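Local coordinates for pullulanase (PDB 2WAN), which hydrolyses alpha-1,6-glucosidic linkages in pullulan and related branched alpha-glucans, at residues I435-V440 and Q487-E492; Y509-Y514 and Y554-D559; T739-I744 and K758-A763. All coordinates share one frame; numbering follows the deposited sequence.

Overall arrangement
Contacts 1, 2 and 3 follow one another along the chain without interleaving, and all belong to the catalytic alpha/beta barrel and its surroundings. Contact 1 joins strands 435-438 and 485-488, the first two of the eight parallel barrel strands. Contact 2, about 16 Å away between centres, joins segment 509-514, on the short strand 511-513, to the loop after barrel strand 547-552; the two touch through Gln489 with Tyr509 and Glu492 with Tyr554. Contact 3 pairs helices 740-747 and 753-769, its centre about 21 Å from contact 1 and 33 Å from contact 2, touching neither. Contacts 1 and 2 thus form one continuous region of barrel strands and loops, with contact 3 apart in the outer helices.

Contact 1 of 3, residues I435-V440 and Q487-E492; sequences IYEAHV and QLQPVE
Glu437 and Gln487 lie side by side on neighbouring parallel strands, both pointing into the barrel. Each has CG anti to its backbone N (chi1 -174° and 175°) and runs on extended, which brings the carboxylate and the amide to the same depth with their planes steeply turned against each other. Two waters bridge them: each donates to Glu437 OE2 and accepts from Gln487 NE2, at 2.7 Å from both atoms for the first water. The other ends are held as well, Glu437 OE1 by the backbone N of His735 and Gln487 OE1 by Tyr649 across the barrel, so both flat groups are fixed in rotation. Ile435 sends CG2 against Gln487 CB at 3.7 Å. Behind these side chains the backbones pair through Gln487 N to Tyr436 O (2.9 Å), Ala438 N to Gln487 O (2.9 Å) and Gln489 N to Ala438 O (3.0 Å). Beyond the strands Gln489 crosses His439 at about a right angle, its OE1 at the ring edge and 3.3 Å from His439 CB, while its NE2 goes to Tyr509. The imidazole donates from NE2 to Asn506 O, and from the N-cap position its ND1 accepts weak bonds from the backbone N of Arg441 and Asp442. A small apolar patch closes this end, Val440 CG2 meeting Val491 CG1 at 3.8 Å and Leu488 CD2 at 4.1 Å. Parallel pairing of this kind, with polar side chains lining the interior near the strand ends, is that of the first two strands of the alpha-amylase-type (beta/alpha)8 barrel.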
loop_
_atom_site.group_PDB
_atom_site.type_symbol
_atom_site.label_atom_id
_atom_site.label_comp_id
_atom_site.label_asym_id
_atom_site.label_seq_id
_atom_site.Cartn_x
_atom_site.Cartn_y
_atom_site.Cartn_z
ATOM N N ILE A 435 8.609 11.465 -11.503
ATOM C CA ILE A 435 8.557 10.008 -11.538
ATOM C C ILE A 435 7.884 9.537 -12.841
ATOM O O ILE A 435 6.817 10.011 -13.202
ATOM C CB ILE A 435 7.825 9.459 -10.284
ATOM C CG1 ILE A 435 8.585 9.866 -9.011
ATOM C CG2 ILE A 435 7.720 7.935 -10.350
ATOM C CD1 ILE A 435 7.822 9.569 -7.696
ATOM N N TYR A 436 8.513 8.581 -13.518
ATOM C CA TYR A 436 8.059 8.090 -14.818
ATOM C C TYR A 436 7.793 6.591 -14.710
ATOM O O TYR A 436 8.729 5.799 -14.573
ATOM C CB TYR A 436 9.172 8.383 -15.827
ATOM C CG TYR A 436 8.938 8.046 -17.290
ATOM C CD1 TYR A 436 9.327 6.814 -17.806
ATOM C CD2 TYR A 436 8.415 8.999 -18.168
ATOM C CE1 TYR A 436 9.171 6.508 -19.164
ATOM C CE2 TYR A 436 8.252 8.713 -19.535
ATOM C CZ TYR A 436 8.646 7.482 -20.026
ATOM O OH TYR A 436 8.510 7.215 -21.373
ATOM N N GLU A 437 6.519 6.203 -14.744
ATOM C CA GLU A 437 6.140 4.784 -14.585
ATOM C C GLU A 437 6.358 3.983 -15.872
ATOM O O GLU A 437 5.901 4.384 -16.945
ATOM C CB GLU A 437 4.675 4.656 -14.151
ATOM C CG GLU A 437 4.252 3.202 -13.819
ATOM C CD GLU A 437 2.767 3.114 -13.418
ATOM O OE1 GLU A 437 1.925 3.828 -14.009
ATOM O OE2 GLU A 437 2.441 2.313 -12.533
ATOM N N ALA A 438 7.057 2.855 -15.779
ATOM C CA ALA A 438 7.317 2.030 -16.967
ATOM C C ALA A 438 7.345 0.542 -16.622
ATOM O O ALA A 438 7.880 0.151 -15.590
ATOM C CB ALA A 438 8.660 2.440 -17.621
ATOM N N HIS A 439 6.764 -0.272 -17.503
ATOM C CA HIS A 439 6.855 -1.738 -17.443
ATOM C C HIS A 439 8.058 -2.203 -18.265
ATOM O O HIS A 439 8.273 -1.700 -19.370
ATOM C CB HIS A 439 5.542 -2.280 -18.017
ATOM C CG HIS A 439 5.367 -3.764 -17.916
ATOM N ND1 HIS A 439 5.949 -4.650 -18.809
ATOM C CD2 HIS A 439 4.611 -4.512 -17.082
ATOM C CE1 HIS A 439 5.581 -5.881 -18.498
ATOM N NE2 HIS A 439 4.764 -5.825 -17.462
ATOM N N VAL A 440 8.861 -3.129 -17.728
ATOM C CA VAL A 440 10.092 -3.553 -18.431
ATOM C C VAL A 440 9.823 -4.105 -19.838
ATOM O O VAL A 440 10.609 -3.833 -20.773
ATOM C CB VAL A 440 10.895 -4.581 -17.588
ATOM C CG1 VAL A 440 12.119 -5.090 -18.351
ATOM C CG2 VAL A 440 11.352 -3.932 -16.245
ATOM N N GLN A 487 9.891 4.584 -12.201
ATOM C CA GLN A 487 9.202 3.633 -11.346
ATOM C C GLN A 487 8.895 2.396 -12.177
ATOM O O GLN A 487 8.103 2.457 -13.119
ATOM C CB GLN A 487 7.919 4.229 -10.761
ATOM C CG GLN A 487 7.051 3.234 -9.930
ATOM C CD GLN A 487 5.727 3.857 -9.535
ATOM O OE1 GLN A 487 5.694 4.898 -8.884
ATOM N NE2 GLN A 487 4.628 3.250 -9.968
ATOM N N LEU A 488 9.539 1.277 -11.840
ATOM C CA LEU A 488 9.332 0.035 -12.598
ATOM C C LEU A 488 8.112 -0.721 -12.102
ATOM O O LEU A 488 7.976 -0.928 -10.892
ATOM C CB LEU A 488 10.557 -0.886 -12.452
ATOM C CG LEU A 488 11.892 -0.407 -13.017
ATOM C CD1 LEU A 488 12.970 -1.416 -12.613
ATOM C CD2 LEU A 488 11.815 -0.258 -14.525
ATOM N N GLN A 489 7.241 -1.153 -13.021
ATOM C CA GLN A 489 6.155 -2.082 -12.654
ATOM C C GLN A 489 6.815 -3.365 -12.114
ATOM O O GLN A 489 8.018 -3.565 -12.304
ATOM C CB GLN A 489 5.204 -2.336 -13.824
ATOM C CG GLN A 489 4.300 -1.136 -14.101
ATOM C CD GLN A 489 3.088 -1.516 -14.940
ATOM O OE1 GLN A 489 3.053 -1.240 -16.128
ATOM N NE2 GLN A 489 2.106 -2.175 -14.320
ATOM N N PRO A 490 6.068 -4.201 -11.382
ATOM C CA PRO A 490 6.718 -5.242 -10.553
ATOM C C PRO A 490 7.818 -6.092 -11.203
ATOM O O PRO A 490 7.594 -6.778 -12.218
ATOM C CB PRO A 490 5.541 -6.097 -10.113
ATOM C CG PRO A 490 4.468 -5.036 -9.890
ATOM C CD PRO A 490 4.616 -4.119 -11.106
ATOM N N VAL A 491 8.999 -6.022 -10.603
ATOM C CA VAL A 491 10.121 -6.904 -10.985
ATOM C C VAL A 491 10.467 -7.954 -9.906
ATOM O O VAL A 491 11.425 -8.707 -10.063
ATOM C CB VAL A 491 11.374 -6.109 -11.428
ATOM C CG1 VAL A 491 11.045 -5.192 -12.634
ATOM C CG2 VAL A 491 11.998 -5.319 -10.244
ATOM N N GLU A 492 9.722 -7.993 -8.801
ATOM C CA GLU A 492 9.841 -9.141 -7.878
ATOM C C GLU A 492 9.062 -10.305 -8.480
ATOM O O GLU A 492 7.899 -10.147 -8.881
ATOM C CB GLU A 492 9.314 -8.815 -6.486
ATOM C CG GLU A 492 10.118 -7.716 -5.800
ATOM C CD GLU A 492 9.571 -7.294 -4.452
ATOM O OE1 GLU A 492 8.401 -7.615 -4.124
ATOM O OE2 GLU A 492 10.333 -6.605 -3.726
HETATM O O HOH W 1 4.384 0.866 -11.316
HETATM O O HOH W 2 1.638 3.500 -9.992
HETATM O O HOH W 3 7.951 -4.110 -15.135
#

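Contact 2 of 3, residues Y509-Y514 and Y554-D559; sequences YDPRNY and YNHTFD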
loop_
_atom_site.group_PDB
_atom_site.type_symbol
_atom_site.label_atom_id
_atom_site.label_comp_id
_atom_site.label_asym_id
_atom_site.label_seq_id
_atom_site.Cartn_x
_atom_site.Cartn_y
_atom_site.Cartn_z
ATOM N N TYR A 509 1.220 -8.309 -10.766
ATOM C CA TYR A 509 0.664 -8.050 -9.419
ATOM C C TYR A 509 0.296 -9.332 -8.660
ATOM O O TYR A 509 -0.501 -9.284 -7.729
ATOM C CB TYR A 509 -0.500 -7.021 -9.443
ATOM C CG TYR A 509 0.026 -5.682 -9.900
ATOM C CD1 TYR A 509 0.727 -4.861 -9.010
ATOM C CD2 TYR A 509 -0.122 -5.263 -11.225
ATOM C CE1 TYR A 509 1.271 -3.660 -9.420
ATOM C CE2 TYR A 509 0.401 -4.066 -11.645
ATOM C CZ TYR A 509 1.097 -3.269 -10.739
ATOM O OH TYR A 509 1.662 -2.087 -11.179
ATOM N N ASP A 510 0.903 -10.453 -9.056
ATOM C CA ASP A 510 0.711 -11.753 -8.372
ATOM C C ASP A 510 2.053 -12.320 -7.840
ATOM O O ASP A 510 2.547 -13.352 -8.321
ATOM C CB ASP A 510 -0.038 -12.747 -9.279
ATOM C CG ASP A 510 0.705 -13.073 -10.564
ATOM O OD1 ASP A 510 1.311 -12.176 -11.190
ATOM O OD2 ASP A 510 0.650 -14.253 -10.969
ATOM N N PRO A 511 2.650 -11.639 -6.840
ATOM C CA PRO A 511 3.999 -12.031 -6.401
ATOM C C PRO A 511 4.084 -13.441 -5.802
ATOM O O PRO A 511 3.135 -13.929 -5.163
ATOM C CB PRO A 511 4.341 -10.984 -5.339
ATOM C CG PRO A 511 3.014 -10.517 -4.839
ATOM C CD PRO A 511 2.109 -10.535 -6.019
ATOM N N ARG A 512 5.224 -14.077 -6.019
ATOM C CA ARG A 512 5.482 -15.415 -5.487
ATOM C C ARG A 512 6.801 -15.477 -4.724
ATOM O O ARG A 512 6.857 -16.067 -3.634
ATOM C CB ARG A 512 5.507 -16.449 -6.620
ATOM C CG ARG A 512 5.690 -17.934 -6.165
ATOM C CD ARG A 512 5.674 -18.863 -7.388
ATOM N NE ARG A 512 6.865 -18.627 -8.206
ATOM C CZ ARG A 512 6.935 -18.753 -9.523
ATOM N NH1 ARG A 512 5.881 -19.147 -10.231
ATOM N NH2 ARG A 512 8.078 -18.493 -10.134
ATOM N N ASN A 513 7.863 -14.922 -5.312
ATOM C CA ASN A 513 9.199 -14.932 -4.658
ATOM C C ASN A 513 9.694 -13.490 -4.505
ATOM O O ASN A 513 10.276 -12.905 -5.423
ATOM C CB ASN A 513 10.221 -15.808 -5.419
ATOM C CG ASN A 513 9.668 -17.197 -5.741
ATOM O OD1 ASN A 513 9.737 -18.142 -4.926
ATOM N ND2 ASN A 513 9.095 -17.319 -6.913
ATOM N N TYR A 514 9.429 -12.916 -3.339
ATOM C CA TYR A 514 9.613 -11.472 -3.145
ATOM C C TYR A 514 11.042 -10.965 -3.294
ATOM O O TYR A 514 11.248 -9.778 -3.573
ATOM C CB TYR A 514 9.065 -11.031 -1.790
ATOM C CG TYR A 514 7.549 -10.999 -1.706
ATOM C CD1 TYR A 514 6.822 -9.920 -2.230
ATOM C CD2 TYR A 514 6.852 -12.032 -1.086
ATOM C CE1 TYR A 514 5.440 -9.876 -2.143
ATOM C CE2 TYR A 514 5.456 -12.001 -1.003
ATOM C CZ TYR A 514 4.766 -10.907 -1.538
ATOM O OH TYR A 514 3.394 -10.846 -1.465
ATOM N N TYR A 554 3.634 -6.252 -1.542
ATOM C CA TYR A 554 3.638 -6.939 -0.239
ATOM C C TYR A 554 2.249 -7.162 0.338
ATOM O O TYR A 554 2.112 -7.894 1.311
ATOM C CB TYR A 554 4.540 -6.224 0.797
ATOM C CG TYR A 554 5.986 -6.220 0.357
ATOM C CD1 TYR A 554 6.741 -7.402 0.382
ATOM C CD2 TYR A 554 6.585 -5.059 -0.137
ATOM C CE1 TYR A 554 8.081 -7.427 -0.077
ATOM C CE2 TYR A 554 7.927 -5.069 -0.585
ATOM C CZ TYR A 554 8.658 -6.260 -0.554
ATOM O OH TYR A 554 9.956 -6.251 -1.015
ATOM N N ASN A 555 1.217 -6.558 -0.250
ATOM C CA ASN A 555 -0.115 -6.610 0.366
ATOM C C ASN A 555 -0.876 -7.935 0.175
ATOM O O ASN A 555 -1.862 -8.164 0.872
ATOM C CB ASN A 555 -0.983 -5.435 -0.117
ATOM C CG ASN A 555 -1.352 -5.558 -1.585
ATOM O OD1 ASN A 555 -2.204 -6.368 -1.945
ATOM N ND2 ASN A 555 -0.709 -4.764 -2.441
ATOM N N HIS A 556 -0.441 -8.769 -0.781
ATOM C CA HIS A 556 -1.054 -10.086 -1.046
ATOM C C HIS A 556 -0.103 -10.974 -1.862
ATOM O O HIS A 556 0.811 -10.467 -2.504
ATOM C CB HIS A 556 -2.394 -9.951 -1.809
ATOM C CG HIS A 556 -2.239 -9.588 -3.256
ATOM N ND1 HIS A 556 -2.302 -10.521 -4.271
ATOM C CD2 HIS A 556 -2.030 -8.390 -3.859
ATOM C CE1 HIS A 556 -2.134 -9.911 -5.436
ATOM N NE2 HIS A 556 -1.970 -8.619 -5.212
ATOM N N THR A 557 -0.332 -12.286 -1.856
ATOM C CA THR A 557 0.448 -13.217 -2.694
ATOM C C THR A 557 -0.419 -13.792 -3.803
ATOM O O THR A 557 -1.647 -13.636 -3.783
ATOM C CB THR A 557 1.058 -14.389 -1.904
ATOM O OG1 THR A 557 -0.004 -15.148 -1.309
ATOM C CG2 THR A 557 2.009 -13.890 -0.835
ATOM N N PHE A 558 0.213 -14.442 -4.779
ATOM C CA PHE A 558 -0.499 -14.961 -5.955
ATOM C C PHE A 558 -1.685 -15.870 -5.596
ATOM O O PHE A 558 -2.723 -15.864 -6.281
ATOM C CB PHE A 558 0.491 -15.682 -6.888
ATOM C CG PHE A 558 0.861 -17.067 -6.429
ATOM C CD1 PHE A 558 1.797 -17.253 -5.419
ATOM C CD2 PHE A 558 0.244 -18.185 -6.998
ATOM C CE1 PHE A 558 2.129 -18.536 -4.975
ATOM C CE2 PHE A 558 0.577 -19.461 -6.574
ATOM C CZ PHE A 558 1.516 -19.637 -5.556
ATOM N N ASP A 559 -1.525 -16.638 -4.526
ATOM C CA ASP A 559 -2.585 -17.505 -4.013
ATOM C C ASP A 559 -2.239 -17.851 -2.576
ATOM O O ASP A 559 -1.164 -17.482 -2.059
ATOM C CB ASP A 559 -2.679 -18.792 -4.856
ATOM C CG ASP A 559 -4.070 -19.439 -4.829
ATOM O OD1 ASP A 559 -4.949 -19.031 -4.033
ATOM O OD2 ASP A 559 -4.272 -20.361 -5.638
#
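Pro511 and Phe558 tie the two segments together through the one backbone hydrogen bond between them, Phe558 N to Pro511 O at 3.0 Å, with the chains closest at Asp510 and Phe558. The Phe558 side chain lies against this joint: its CB is 3.4 Å from Asp510 O, and Pro511 O sits at the ring edge in its plane. With CG between the backbone N and the carbonyl carbon (chi1 78°), the ring passes the joint and reaches Arg512, whose CG touches CE1 at 3.8 Å. The guanidinium turns off toward a salt bridge with Glu493. Pro511 presses CG to 3.2 Å from His556 O, and the His556 ring is steadied from its own segment by ND1 donating to Thr557 O. Tyr514 points toward the other segment. Its ring runs past that of Tyr554 in the opposite direction, near parallel (planes 21° apart) but slid so far, centroids 5.1 Å apart, that the two barely overlap. The hydroxyl is hydrogen-bonded to Val553 O and also comes to 2.8 Å from His556 O, while Thr557 CG2 packs at the ring edge, 3.4 Å from the same OH. An alanine in place of Tyr514 would probably open a gap beside Tyr554 and Thr557 and leave the Val553 carbonyl without its hydroxyl partner. Tyr554 OH is hydrogen-bonded to Ser606. The first segment opens with the last three residues, YDP, of the YNWGYDP signature of type I pullulanases, and the second opens with YNHT, at the end of the first conserved region of family GH13; the contact thus joins two family hallmarks beside the barrel strands.

Contact 3 of 3, residues T739-I744 and K758-A763; sequences TLWDKI and KMDELA
Ile744 reaches over to the backbone of the opposite helix, and here the packing is close: its CD1 lies 3.6 Å from Asp760 N and 4.1 Å from Met759 CB. CG1 stands anti to the carbonyl carbon and the chain is extended beyond it (chi2 174°), which lays the terminal methyl on the backbone at the Met759-Asp760 link. One turn back, Leu740 sends CD2 to Ala763 CB at 3.8 Å, where the small alanine lets the methyl in. Leu740 and Asp760 slide past each other in opposite directions, the carboxylate lying along the leucine branch. On the flank the fit is slacker. Asp760 OD2 stands at the edge of the Trp741 indole, 3.9 Å from CE3, and no hydrogen bond joins the two segments. Met759 starts toward the partner helix but carries its end away, while Lys758 points to solvent and Glu761 turns to helix 811-826. The axes of the short segments approach to 10.1 Å, their N-to-C directions 125° apart, so the contact rests on a few side chains rather than a long seam. Thr739 caps the first helix with a weak bond from Asp742 N to its OG1. Following strand 728-730 and preceding strand 773-777 in the chain, this is a helix pair packed together in the outer layer of a (beta/alpha)8 barrel.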
loop_
_atom_site.group_PDB
_atom_site.type_symbol
_atom_site.label_atom_id
_atom_site.label_comp_id
_atom_site.label_asym_id
_atom_site.label_seq_id
_atom_site.Cartn_x
_atom_site.Cartn_y
_atom_site.Cartn_z
ATOM N N THR A 739 -5.130 5.408 -20.651
ATOM C CA THR A 739 -4.113 6.422 -20.922
ATOM C C THR A 739 -4.869 7.743 -21.128
ATOM O O THR A 739 -6.074 7.735 -21.446
ATOM C CB THR A 739 -3.272 6.122 -22.170
ATOM O OG1 THR A 739 -4.062 6.306 -23.357
ATOM C CG2 THR A 739 -2.701 4.695 -22.127
ATOM N N LEU A 740 -4.196 8.871 -20.930
ATOM C CA LEU A 740 -4.891 10.144 -21.046
ATOM C C LEU A 740 -5.419 10.365 -22.454
ATOM O O LEU A 740 -6.519 10.892 -22.613
ATOM C CB LEU A 740 -4.024 11.328 -20.576
ATOM C CG LEU A 740 -4.807 12.637 -20.358
ATOM C CD1 LEU A 740 -6.027 12.415 -19.452
ATOM C CD2 LEU A 740 -3.912 13.770 -19.798
ATOM N N TRP A 741 -4.670 9.930 -23.465
ATOM C CA TRP A 741 -5.095 10.120 -24.861
ATOM C C TRP A 741 -6.424 9.392 -25.090
ATOM O O TRP A 741 -7.365 9.954 -25.675
ATOM C CB TRP A 741 -4.002 9.663 -25.865
ATOM C CG TRP A 741 -4.302 10.099 -27.292
ATOM C CD1 TRP A 741 -4.481 9.297 -28.380
ATOM C CD2 TRP A 741 -4.486 11.454 -27.750
ATOM N NE1 TRP A 741 -4.749 10.071 -29.507
ATOM C CE2 TRP A 741 -4.746 11.396 -29.142
ATOM C CE3 TRP A 741 -4.434 12.715 -27.116
ATOM C CZ2 TRP A 741 -4.980 12.551 -29.917
ATOM C CZ3 TRP A 741 -4.661 13.860 -27.881
ATOM C CH2 TRP A 741 -4.935 13.766 -29.279
ATOM N N ASP A 742 -6.498 8.161 -24.592
ATOM C CA ASP A 742 -7.707 7.334 -24.715
ATOM C C ASP A 742 -8.852 7.912 -23.883
ATOM O O ASP A 742 -10.006 7.928 -24.332
ATOM C CB ASP A 742 -7.408 5.905 -24.271
ATOM C CG ASP A 742 -6.537 5.147 -25.263
ATOM O OD1 ASP A 742 -6.143 5.711 -26.302
ATOM O OD2 ASP A 742 -6.255 3.971 -25.000
ATOM N N LYS A 743 -8.527 8.364 -22.674
ATOM C CA LYS A 743 -9.525 8.960 -21.769
ATOM C C LYS A 743 -10.177 10.193 -22.394
ATOM O O LYS A 743 -11.401 10.350 -22.328
ATOM C CB LYS A 743 -8.874 9.330 -20.426
ATOM C CG LYS A 743 -9.654 10.320 -19.575
ATOM C CD LYS A 743 -10.996 9.762 -19.082
ATOM C CE LYS A 743 -11.923 10.912 -18.699
ATOM N NZ LYS A 743 -13.265 10.413 -18.203
ATOM N N ILE A 744 -9.355 11.057 -22.993
ATOM C CA ILE A 744 -9.859 12.293 -23.588
ATOM C C ILE A 744 -10.682 11.985 -24.859
ATOM O O ILE A 744 -11.664 12.674 -25.142
ATOM C CB ILE A 744 -8.738 13.317 -23.845
ATOM C CG1 ILE A 744 -8.155 13.812 -22.506
ATOM C CG2 ILE A 744 -9.276 14.510 -24.701
ATOM C CD1 ILE A 744 -6.949 14.723 -22.662
ATOM N N LYS A 758 -3.968 19.809 -26.807
ATOM C CA LYS A 758 -3.855 20.896 -25.833
ATOM C C LYS A 758 -4.377 20.521 -24.443
ATOM O O LYS A 758 -3.744 20.864 -23.440
ATOM C CB LYS A 758 -4.573 22.160 -26.337
ATOM C CG LYS A 758 -3.914 22.770 -27.571
ATOM C CD LYS A 758 -4.686 24.016 -28.004
ATOM C CE LYS A 758 -4.016 24.694 -29.187
ATOM N NZ LYS A 758 -4.854 25.841 -29.636
ATOM N N MET A 759 -5.511 19.816 -24.383
ATOM C CA MET A 759 -6.089 19.369 -23.109
ATOM C C MET A 759 -5.168 18.393 -22.363
ATOM O O MET A 759 -4.993 18.513 -21.152
ATOM C CB MET A 759 -7.457 18.730 -23.319
ATOM C CG MET A 759 -8.501 19.694 -23.859
ATOM S SD MET A 759 -10.015 18.748 -24.244
ATOM C CE MET A 759 -10.886 19.964 -25.282
ATOM N N ASP A 760 -4.585 17.463 -23.114
ATOM C CA ASP A 760 -3.650 16.470 -22.572
ATOM C C ASP A 760 -2.433 17.209 -21.982
ATOM O O ASP A 760 -2.042 16.982 -20.825
ATOM C CB ASP A 760 -3.234 15.512 -23.715
ATOM C CG ASP A 760 -2.374 14.333 -23.232
ATOM O OD1 ASP A 760 -1.380 14.549 -22.504
ATOM O OD2 ASP A 760 -2.707 13.181 -23.603
ATOM N N GLU A 761 -1.850 18.109 -22.768
ATOM C CA GLU A 761 -0.730 18.922 -22.306
ATOM C C GLU A 761 -1.073 19.746 -21.072
ATOM O O GLU A 761 -0.260 19.842 -20.154
ATOM C CB GLU A 761 -0.230 19.829 -23.422
ATOM C CG GLU A 761 0.530 19.037 -24.517
ATOM C CD GLU A 761 0.874 19.843 -25.753
ATOM O OE1 GLU A 761 0.133 20.795 -26.088
ATOM O OE2 GLU A 761 1.893 19.502 -26.415
ATOM N N LEU A 762 -2.261 20.355 -21.059
ATOM C CA LEU A 762 -2.710 21.139 -19.892
ATOM C C LEU A 762 -2.829 20.324 -18.604
ATOM O O LEU A 762 -2.375 20.774 -17.551
ATOM C CB LEU A 762 -4.037 21.857 -20.186
ATOM C CG LEU A 762 -4.633 22.683 -19.034
ATOM C CD1 LEU A 762 -3.675 23.740 -18.503
ATOM C CD2 LEU A 762 -5.894 23.378 -19.564
ATOM N N ALA A 763 -3.408 19.128 -18.689
ATOM C CA ALA A 763 -3.535 18.268 -17.515
ATOM C C ALA A 763 -2.155 17.970 -16.928
ATOM O O ALA A 763 -1.946 18.087 -15.708
ATOM C CB ALA A 763 -4.242 16.985 -17.884
#